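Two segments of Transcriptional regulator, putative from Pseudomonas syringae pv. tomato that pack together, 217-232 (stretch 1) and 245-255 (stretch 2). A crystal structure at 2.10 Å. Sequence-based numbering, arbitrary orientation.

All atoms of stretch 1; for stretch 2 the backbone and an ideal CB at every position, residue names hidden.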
ATOM      1  N   GLY A 217      11.375  -4.121  -4.603  1.00 53.20           N
ATOM      2  CA  GLY A 217      12.162  -2.908  -4.847  1.00 51.31           C
ATOM      3  C   GLY A 217      11.328  -1.823  -5.506  1.00 50.58           C
ATOM      4  O   GLY A 217      10.229  -2.101  -5.999  1.00 50.24           O
ATOM      5  N   LEU A 218      11.847  -0.591  -5.527  1.00 49.29           N
ATOM      6  CA  LEU A 218      11.078   0.572  -6.012  1.00 48.20           C
ATOM      7  C   LEU A 218      10.929   0.594  -7.526  1.00 48.45           C
ATOM      8  O   LEU A 218       9.872   0.961  -8.039  1.00 48.02           O
ATOM      9  CB  LEU A 218      11.663   1.889  -5.514  1.00 47.33           C
ATOM     10  CG  LEU A 218      11.498   2.181  -4.025  1.00 45.49           C
ATOM     11  CD1 LEU A 218      12.350   3.371  -3.585  1.00 46.09           C
ATOM     12  CD2 LEU A 218      10.039   2.393  -3.666  1.00 44.19           C
ATOM     13  N   GLY A 219      11.995   0.197  -8.224  1.00 48.41           N
ATOM     14  CA  GLY A 219      11.964  -0.007  -9.665  1.00 48.70           C
ATOM     15  C   GLY A 219      10.923  -1.026 -10.097  1.00 48.49           C
ATOM     16  O   GLY A 219      10.171  -0.770 -11.027  1.00 48.73           O
ATOM     17  N   LYS A 220      10.891  -2.179  -9.433  1.00 49.13           N
ATOM     18  CA  LYS A 220       9.859  -3.193  -9.681  1.00 50.15           C
ATOM     19  C   LYS A 220       8.453  -2.619  -9.429  1.00 50.08           C
ATOM     20  O   LYS A 220       7.515  -2.873 -10.193  1.00 50.74           O
ATOM     21  CB  LYS A 220      10.088  -4.449  -8.827  1.00 49.89           C
ATOM     22  CG  LYS A 220      11.318  -5.270  -9.185  1.00 51.14           C
ATOM     23  CD  LYS A 220      11.503  -6.498  -8.271  1.00 52.39           C
ATOM     24  CE  LYS A 220      12.148  -6.139  -6.909  1.00 54.29           C
ATOM     25  NZ  LYS A 220      13.559  -5.648  -7.093  1.00 54.68           N
ATOM     26  N   LEU A 221       8.320  -1.823  -8.373  1.00 49.82           N
ATOM     27  CA  LEU A 221       7.037  -1.234  -7.999  1.00 49.69           C
ATOM     28  C   LEU A 221       6.514  -0.330  -9.102  1.00 50.26           C
ATOM     29  O   LEU A 221       5.351  -0.409  -9.478  1.00 50.58           O
ATOM     30  CB  LEU A 221       7.170  -0.453  -6.694  1.00 49.20           C
ATOM     31  CG  LEU A 221       5.923   0.145  -6.042  1.00 48.56           C
ATOM     32  CD1 LEU A 221       5.015  -0.950  -5.475  1.00 42.95           C
ATOM     33  CD2 LEU A 221       6.330   1.158  -4.984  1.00 48.91           C
ATOM     34  N   ARG A 222       7.392   0.501  -9.642  1.00 51.07           N
ATOM     35  CA  ARG A 222       7.002   1.496 -10.635  1.00 52.00           C
ATOM     36  C   ARG A 222       6.337   0.871 -11.881  1.00 51.90           C
ATOM     37  O   ARG A 222       5.387   1.438 -12.417  1.00 52.52           O
ATOM     38  CB  ARG A 222       8.208   2.368 -11.004  1.00 52.08           C
ATOM     39  CG  ARG A 222       7.858   3.810 -11.308  1.00 53.25           C
ATOM     40  CD  ARG A 222       7.635   4.023 -12.798  1.00 56.78           C
ATOM     41  NE  ARG A 222       7.821   5.418 -13.199  1.00 57.50           N
ATOM     42  CZ  ARG A 222       6.853   6.328 -13.177  1.00 59.19           C
ATOM     43  NH1 ARG A 222       5.634   5.977 -12.762  1.00 59.10           N
ATOM     44  NH2 ARG A 222       7.095   7.582 -13.564  1.00 57.77           N
ATOM     45  N   SER A 223       6.815  -0.295 -12.314  1.00 51.85           N
ATOM     46  CA  SER A 223       6.264  -0.993 -13.481  1.00 51.45           C
ATOM     47  C   SER A 223       4.984  -1.828 -13.256  1.00 50.94           C
ATOM     48  O   SER A 223       4.465  -2.416 -14.204  1.00 51.48           O
ATOM     49  CB  SER A 223       7.338  -1.908 -14.078  1.00 51.63           C
ATOM     50  OG  SER A 223       7.665  -2.934 -13.158  1.00 53.00           O
ATOM     51  N   ILE A 224       4.481  -1.920 -12.026  1.00 50.24           N
ATOM     52  CA  ILE A 224       3.262  -2.709 -11.772  1.00 48.92           C
ATOM     53  C   ILE A 224       2.035  -2.048 -12.422  1.00 48.61           C
ATOM     54  O   ILE A 224       1.861  -0.825 -12.328  1.00 48.85           O
ATOM     55  CB  ILE A 224       3.067  -3.020 -10.254  1.00 48.67           C
ATOM     56  CG1 ILE A 224       4.092  -4.066  -9.823  1.00 49.04           C
ATOM     57  CG2 ILE A 224       1.663  -3.536  -9.958  1.00 47.86           C
ATOM     58  CD1 ILE A 224       4.160  -4.317  -8.357  1.00 49.22           C
ATOM     59  N   ASN A 225       1.209  -2.864 -13.096  1.00 48.23           N
ATOM     60  CA  ASN A 225      -0.042  -2.419 -13.736  1.00 47.72           C
ATOM     61  C   ASN A 225      -0.775  -1.300 -12.955  1.00 46.85           C
ATOM     62  O   ASN A 225      -1.243  -0.322 -13.541  1.00 46.86           O
ATOM     63  CB  ASN A 225      -0.999  -3.614 -13.973  1.00 47.71           C
ATOM     64  CG  ASN A 225      -0.670  -4.418 -15.245  1.00 50.47           C
ATOM     65  OD1 ASN A 225      -1.066  -5.591 -15.382  1.00 50.60           O
ATOM     66  ND2 ASN A 225       0.046  -3.792 -16.180  1.00 53.41           N
ATOM     67  N   ARG A 226      -0.858  -1.453 -11.635  1.00 45.63           N
ATOM     68  CA  ARG A 226      -1.677  -0.586 -10.784  1.00 44.65           C
ATOM     69  C   ARG A 226      -1.177  -0.635  -9.341  1.00 43.20           C
ATOM     70  O   ARG A 226      -1.186  -1.685  -8.699  1.00 43.36           O
ATOM     71  CB  ARG A 226      -3.128  -1.054 -10.882  1.00 45.33           C
ATOM     72  CG  ARG A 226      -4.170  -0.385 -10.046  1.00 47.12           C
ATOM     73  CD  ARG A 226      -5.462  -0.537 -10.828  1.00 53.06           C
ATOM     74  NE  ARG A 226      -6.638  -0.818 -10.008  1.00 59.07           N
ATOM     75  CZ  ARG A 226      -7.226  -2.009  -9.894  1.00 59.18           C
ATOM     76  NH1 ARG A 226      -8.293  -2.144  -9.115  1.00 60.53           N
ATOM     77  NH2 ARG A 226      -6.759  -3.065 -10.548  1.00 61.32           N
ATOM     78  N   VAL A 227      -0.683   0.491  -8.843  1.00 41.51           N
ATOM     79  CA  VAL A 227      -0.212   0.562  -7.457  1.00 39.79           C
ATOM     80  C   VAL A 227      -1.149   1.477  -6.674  1.00 39.21           C
ATOM     81  O   VAL A 227      -1.337   2.657  -7.025  1.00 37.77           O
ATOM     82  CB  VAL A 227       1.257   1.033  -7.357  1.00 39.60           C
ATOM     83  CG1 VAL A 227       1.716   1.148  -5.903  1.00 38.00           C
ATOM     84  CG2 VAL A 227       2.161   0.072  -8.124  1.00 39.21           C
ATOM     85  N   LEU A 228      -1.764   0.895  -5.652  1.00 38.72           N
ATOM     86  CA  LEU A 228      -2.674   1.604  -4.761  1.00 39.43           C
ATOM     87  C   LEU A 228      -1.876   2.044  -3.551  1.00 39.39           C
ATOM     88  O   LEU A 228      -1.375   1.189  -2.816  1.00 40.31           O
ATOM     89  CB  LEU A 228      -3.824   0.661  -4.337  1.00 39.35           C
ATOM     90  CG  LEU A 228      -4.978   1.064  -3.396  1.00 38.01           C
ATOM     91  CD1 LEU A 228      -5.645   2.341  -3.828  1.00 38.80           C
ATOM     92  CD2 LEU A 228      -6.038  -0.029  -3.325  1.00 39.61           C
ATOM     93  N   GLY A 229      -1.738   3.354  -3.352  1.00 38.83           N
ATOM     94  CA  GLY A 229      -1.237   3.911  -2.093  1.00 37.07           C
ATOM     95  C   GLY A 229      -2.305   4.285  -1.078  1.00 37.57           C
ATOM     96  O   GLY A 229      -3.263   4.986  -1.413  1.00 36.88           O
ATOM     97  N   LEU A 230      -2.127   3.848   0.184  1.00 35.47           N
ATOM     98  CA  LEU A 230      -3.059   4.152   1.243  1.00 35.85           C
ATOM     99  C   LEU A 230      -2.332   4.891   2.383  1.00 36.39           C
ATOM    100  O   LEU A 230      -1.644   4.259   3.151  1.00 34.53           O
ATOM    101  CB  LEU A 230      -3.735   2.872   1.810  1.00 35.87           C
ATOM    102  CG  LEU A 230      -4.453   1.847   0.912  1.00 37.28           C
ATOM    103  CD1 LEU A 230      -4.943   0.693   1.746  1.00 37.71           C
ATOM    104  CD2 LEU A 230      -5.627   2.463   0.108  1.00 37.25           C
ATOM    105  N   ALA A 231      -2.525   6.208   2.495  1.00 36.03           N
ATOM    106  CA  ALA A 231      -1.751   7.020   3.439  1.00 36.70           C
ATOM    107  C   ALA A 231      -2.381   8.389   3.685  1.00 35.95           C
ATOM    108  O   ALA A 231      -2.819   9.043   2.764  1.00 36.80           O
ATOM    109  CB  ALA A 231      -0.331   7.220   2.886  1.00 36.39           C
ATOM    110  N   GLY A 232      -2.380   8.824   4.929  1.00 37.22           N
ATOM    111  CA  GLY A 232      -2.780  10.171   5.304  1.00 38.10           C
ATOM    112  C   GLY A 232      -2.209  10.541   6.653  1.00 38.63           C
ATOM    113  O   GLY A 232      -1.744   9.681   7.378  1.00 39.37           O
ATOM    114  N   UNK A 245       5.922  11.979  -6.657  1.00 37.91           N
ATOM    115  CA  UNK A 245       6.923  12.500  -7.587  1.00 38.20           C
ATOM    116  C   UNK A 245       7.808  11.432  -8.197  1.00 38.48           C
ATOM    117  O   UNK A 245       8.366  11.626  -9.308  1.00 39.29           O
ATOM    118  CB  UNK A 245       7.803  13.528  -6.873  1.00 38.20           C
ATOM    119  N   UNK A 246       7.974  10.324  -7.490  1.00 38.57           N
ATOM    120  CA  UNK A 246       8.737   9.174  -8.026  1.00 38.84           C
ATOM    121  C   UNK A 246       7.935   8.312  -8.981  1.00 39.40           C
ATOM    122  O   UNK A 246       8.459   7.366  -9.588  1.00 39.50           O
ATOM    123  CB  UNK A 246       9.241   8.299  -6.877  1.00 38.84           C
ATOM    124  N   UNK A 247       6.652   8.626  -9.098  1.00 40.03           N
ATOM    125  CA  UNK A 247       5.726   7.904  -9.957  1.00 40.24           C
ATOM    126  C   UNK A 247       5.329   6.522  -9.481  1.00 40.45           C
ATOM    127  O   UNK A 247       4.968   5.680 -10.297  1.00 40.40           O
ATOM    128  CB  UNK A 247       6.338   7.779 -11.353  1.00 40.24           C
ATOM    129  N   UNK A 248       5.378   6.276  -8.171  1.00 41.29           N
ATOM    130  CA  UNK A 248       5.153   4.927  -7.661  1.00 41.68           C
ATOM    131  C   UNK A 248       3.680   4.567  -7.596  1.00 42.48           C
ATOM    132  O   UNK A 248       3.327   3.411  -7.720  1.00 42.66           O
ATOM    133  CB  UNK A 248       5.777   4.782  -6.271  1.00 41.68           C
ATOM    134  N   UNK A 249       2.821   5.565  -7.460  1.00 42.48           N
ATOM    135  CA  UNK A 249       1.405   5.341  -7.259  1.00 42.46           C
ATOM    136  C   UNK A 249       0.576   5.606  -8.501  1.00 42.91           C
ATOM    137  O   UNK A 249       0.850   6.531  -9.271  1.00 44.03           O
ATOM    138  CB  UNK A 249       0.902   6.219  -6.111  1.00 42.46           C
ATOM    139  N   UNK A 250      -0.449   4.781  -8.679  1.00 42.66           N
ATOM    140  CA  UNK A 250      -1.469   4.965  -9.692  1.00 42.28           C
ATOM    141  C   UNK A 250      -2.812   5.410  -9.088  1.00 41.98           C
ATOM    142  O   UNK A 250      -3.590   6.100  -9.733  1.00 42.24           O
ATOM    143  CB  UNK A 250      -1.651   3.666 -10.480  1.00 42.28           C
ATOM    144  N   UNK A 251      -3.073   4.992  -7.854  1.00 41.68           N
ATOM    145  CA  UNK A 251      -4.232   5.401  -7.080  1.00 39.96           C
ATOM    146  C   UNK A 251      -3.737   5.775  -5.693  1.00 39.66           C
ATOM    147  O   UNK A 251      -2.934   5.063  -5.076  1.00 38.89           O
ATOM    148  CB  UNK A 251      -5.292   4.300  -7.021  1.00 39.96           C
ATOM    149  N   UNK A 252      -4.192   6.924  -5.202  1.00 38.51           N
ATOM    150  CA  UNK A 252      -3.925   7.295  -3.821  1.00 37.91           C
ATOM    151  C   UNK A 252      -5.238   7.516  -3.153  1.00 37.31           C
ATOM    152  O   UNK A 252      -6.066   8.241  -3.682  1.00 37.43           O
ATOM    153  CB  UNK A 252      -3.037   8.537  -3.717  1.00 37.91           C
ATOM    154  N   UNK A 253      -5.436   6.864  -2.010  1.00 37.27           N
ATOM    155  CA  UNK A 253      -6.559   7.151  -1.132  1.00 37.83           C
ATOM    156  C   UNK A 253      -6.029   7.831   0.134  1.00 38.60           C
ATOM    157  O   UNK A 253      -5.134   7.309   0.791  1.00 37.43           O
ATOM    158  CB  UNK A 253      -7.331   5.874  -0.792  1.00 37.83           C
ATOM    159  N   UNK A 254      -6.560   9.024   0.429  1.00 38.27           N
ATOM    160  CA  UNK A 254      -6.027   9.847   1.488  1.00 37.07           C
ATOM    161  C   UNK A 254      -7.119  10.734   2.054  1.00 37.19           C
ATOM    162  O   UNK A 254      -8.200  10.852   1.485  1.00 38.11           O
ATOM    163  CB  UNK A 254      -4.853  10.688   0.982  1.00 37.07           C
ATOM    164  N   UNK A 255      -6.848  11.379   3.169  1.00 38.02           N
ATOM    165  CA  UNK A 255      -7.858  12.256   3.800  1.00 38.39           C
ATOM    166  C   UNK A 255      -7.809  13.688   3.253  1.00 37.42           C
ATOM    167  O   UNK A 255      -6.868  14.048   2.535  1.00 37.53           O
ATOM    168  CB  UNK A 255      -7.653  12.284   5.316  1.00 38.39           C
TER

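Position 245 has nothing of stretch 1 within 5.5 Å of its ideal CB, so the contact sets no preference; it is Leu 245. Position 246 is equally unconstrained; Gly 246 lays its O over one face of the Arg 222 guanidinium.

Position 247 is decided twice. Its phi of 72° favours glycine, and an ideal CB would lie 2.3 Å from Arg 222 NH2, a clash. Gly 247 fits, ending the preceding helix in a Schellman motif.

At 248 the CB points sideways, 3.9 Å from Leu 221 CD2, with Leu 218 and the CG of Arg 222 beyond. A long apolar or aromatic side chain could reach them. Tyr 248, with chi1 at m, does so: Leu 218 CD2 sits 4.2 Å from the centroid of the Tyr 248 ring, 12° off its normal, a CH-pi contact over the face, and Leu 221 CD2 meets Tyr 248 CB at 3.8 Å.

Position 249 points sideways, but the missing side chain of Gly 229 leaves space nearby, suiting a branched aliphatic or similar apolar group. Leu 249 fills it: its CD2 lies 3.7 Å from Gly 229 CA and 3.9 Å from Val 227 CG1.

Position 250 points toward stretch 1, its ideal CB 4.3 Å from Arg 226 CA, and the backbone N of Val 227 is a donor within reach. A short acceptor such as Asp or Asn would suit. Asp 250 accepts from Val 227 N through OD2 (2.8 Å, 148°), while its own N donates to Val 227 O (2.8 Å).

From 251 the strands run parallel, their directions 14° apart. Positions 251 and 253 share the sheet face of Leu 228 and Leu 230, with ideal CBs 3.8 Å from Leu 228 CD1 and 3.9 Å from Leu 230 CD2 respectively; aliphatic residues, beta-branched ones included, suit both. Val 251 CG1 meets Leu 228 CD1 at 3.6 Å, and Ile 253 CD1 reaches Leu 230 CD2 at 3.6 Å. The ladder continues through Gly 229 N to Val 251 O (2.7 Å) and Ile 253 N to Gly 229 O (2.9 Å).

Position 252 takes the other face, its ideal CB 4.2 Å from Gly 229 O; several apolar groups would do. Leu 252 keeps CD1 4.3 Å from Ala 231 O, and Leu 252 CA makes a CA-H...O contact with Gly 229 O at 3.4 Å.

At 254 the CB is a tight 3.2 Å from Ala 231 O, favouring a small donor, Ser or Thr. Thr 254 OG1 donates to Ala 231 O at 2.6 Å.

Position 255 points sideways, leaving the choice open; Asp 255 OD1 lies 3.1 Å from Gly 232 CA, and the side chain caps the following helix.

Stretch 2 (245-255) LGGYLDVLITD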
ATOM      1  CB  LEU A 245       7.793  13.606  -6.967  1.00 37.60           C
ATOM      2  CG  LEU A 245       7.158  14.979  -6.760  1.00 37.37           C
ATOM      3  CD1 LEU A 245       8.247  16.013  -6.529  1.00 37.58           C
ATOM      4  CD2 LEU A 245       6.302  15.363  -7.947  1.00 37.14           C
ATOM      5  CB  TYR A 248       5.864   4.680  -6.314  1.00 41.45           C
ATOM      6  CG  TYR A 248       7.360   4.913  -6.393  1.00 41.30           C
ATOM      7  CD1 TYR A 248       8.188   4.092  -7.170  1.00 42.81           C
ATOM      8  CD2 TYR A 248       7.941   5.986  -5.727  1.00 41.64           C
ATOM      9  CE1 TYR A 248       9.560   4.322  -7.246  1.00 39.91           C
ATOM     10  CE2 TYR A 248       9.297   6.228  -5.800  1.00 41.19           C
ATOM     11  CZ  TYR A 248      10.100   5.400  -6.553  1.00 41.01           C
ATOM     12  OH  TYR A 248      11.437   5.680  -6.601  1.00 41.42           O
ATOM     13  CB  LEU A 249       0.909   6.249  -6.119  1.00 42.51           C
ATOM     14  CG  LEU A 249       1.681   6.160  -4.807  1.00 42.76           C
ATOM     15  CD1 LEU A 249       1.091   7.133  -3.809  1.00 41.04           C
ATOM     16  CD2 LEU A 249       1.675   4.669  -4.277  1.00 42.49           C
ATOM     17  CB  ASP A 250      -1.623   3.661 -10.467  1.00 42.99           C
ATOM     18  CG  ASP A 250      -0.340   3.277 -11.189  1.00 44.30           C
ATOM     19  OD1 ASP A 250      -0.011   3.980 -12.175  1.00 42.60           O
ATOM     20  OD2 ASP A 250       0.351   2.314 -10.750  1.00 43.81           O
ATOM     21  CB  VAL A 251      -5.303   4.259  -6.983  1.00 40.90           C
ATOM     22  CG1 VAL A 251      -6.607   4.746  -6.260  1.00 39.87           C
ATOM     23  CG2 VAL A 251      -5.618   3.670  -8.383  1.00 40.02           C
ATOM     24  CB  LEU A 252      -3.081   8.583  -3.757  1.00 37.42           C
ATOM     25  CG  LEU A 252      -2.967   9.262  -2.403  1.00 37.79           C
ATOM     26  CD1 LEU A 252      -2.086   8.481  -1.399  1.00 37.15           C
ATOM     27  CD2 LEU A 252      -2.476  10.713  -2.647  1.00 38.91           C
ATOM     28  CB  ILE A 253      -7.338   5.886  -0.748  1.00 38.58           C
ATOM     29  CG1 ILE A 253      -7.802   5.149  -2.038  1.00 38.39           C
ATOM     30  CG2 ILE A 253      -8.500   6.277   0.169  1.00 36.18           C
ATOM     31  CD1 ILE A 253      -8.440   3.748  -1.768  1.00 37.45           C
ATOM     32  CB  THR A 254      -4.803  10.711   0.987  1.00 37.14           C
ATOM     33  OG1 THR A 254      -4.131  11.248   2.124  1.00 37.97           O
ATOM     34  CG2 THR A 254      -5.208  11.847   0.050  1.00 33.86           C
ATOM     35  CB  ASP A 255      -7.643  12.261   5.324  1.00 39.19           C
ATOM     36  CG  ASP A 255      -6.252  12.738   5.697  1.00 39.93           C
ATOM     37  OD1 ASP A 255      -5.291  11.997   5.442  1.00 36.74           O
ATOM     38  OD2 ASP A 255      -6.124  13.869   6.207  1.00 42.91           O
TER
HETATM   39  O   HOH W   1       3.594   2.356 -10.613  1.00 47.67           O
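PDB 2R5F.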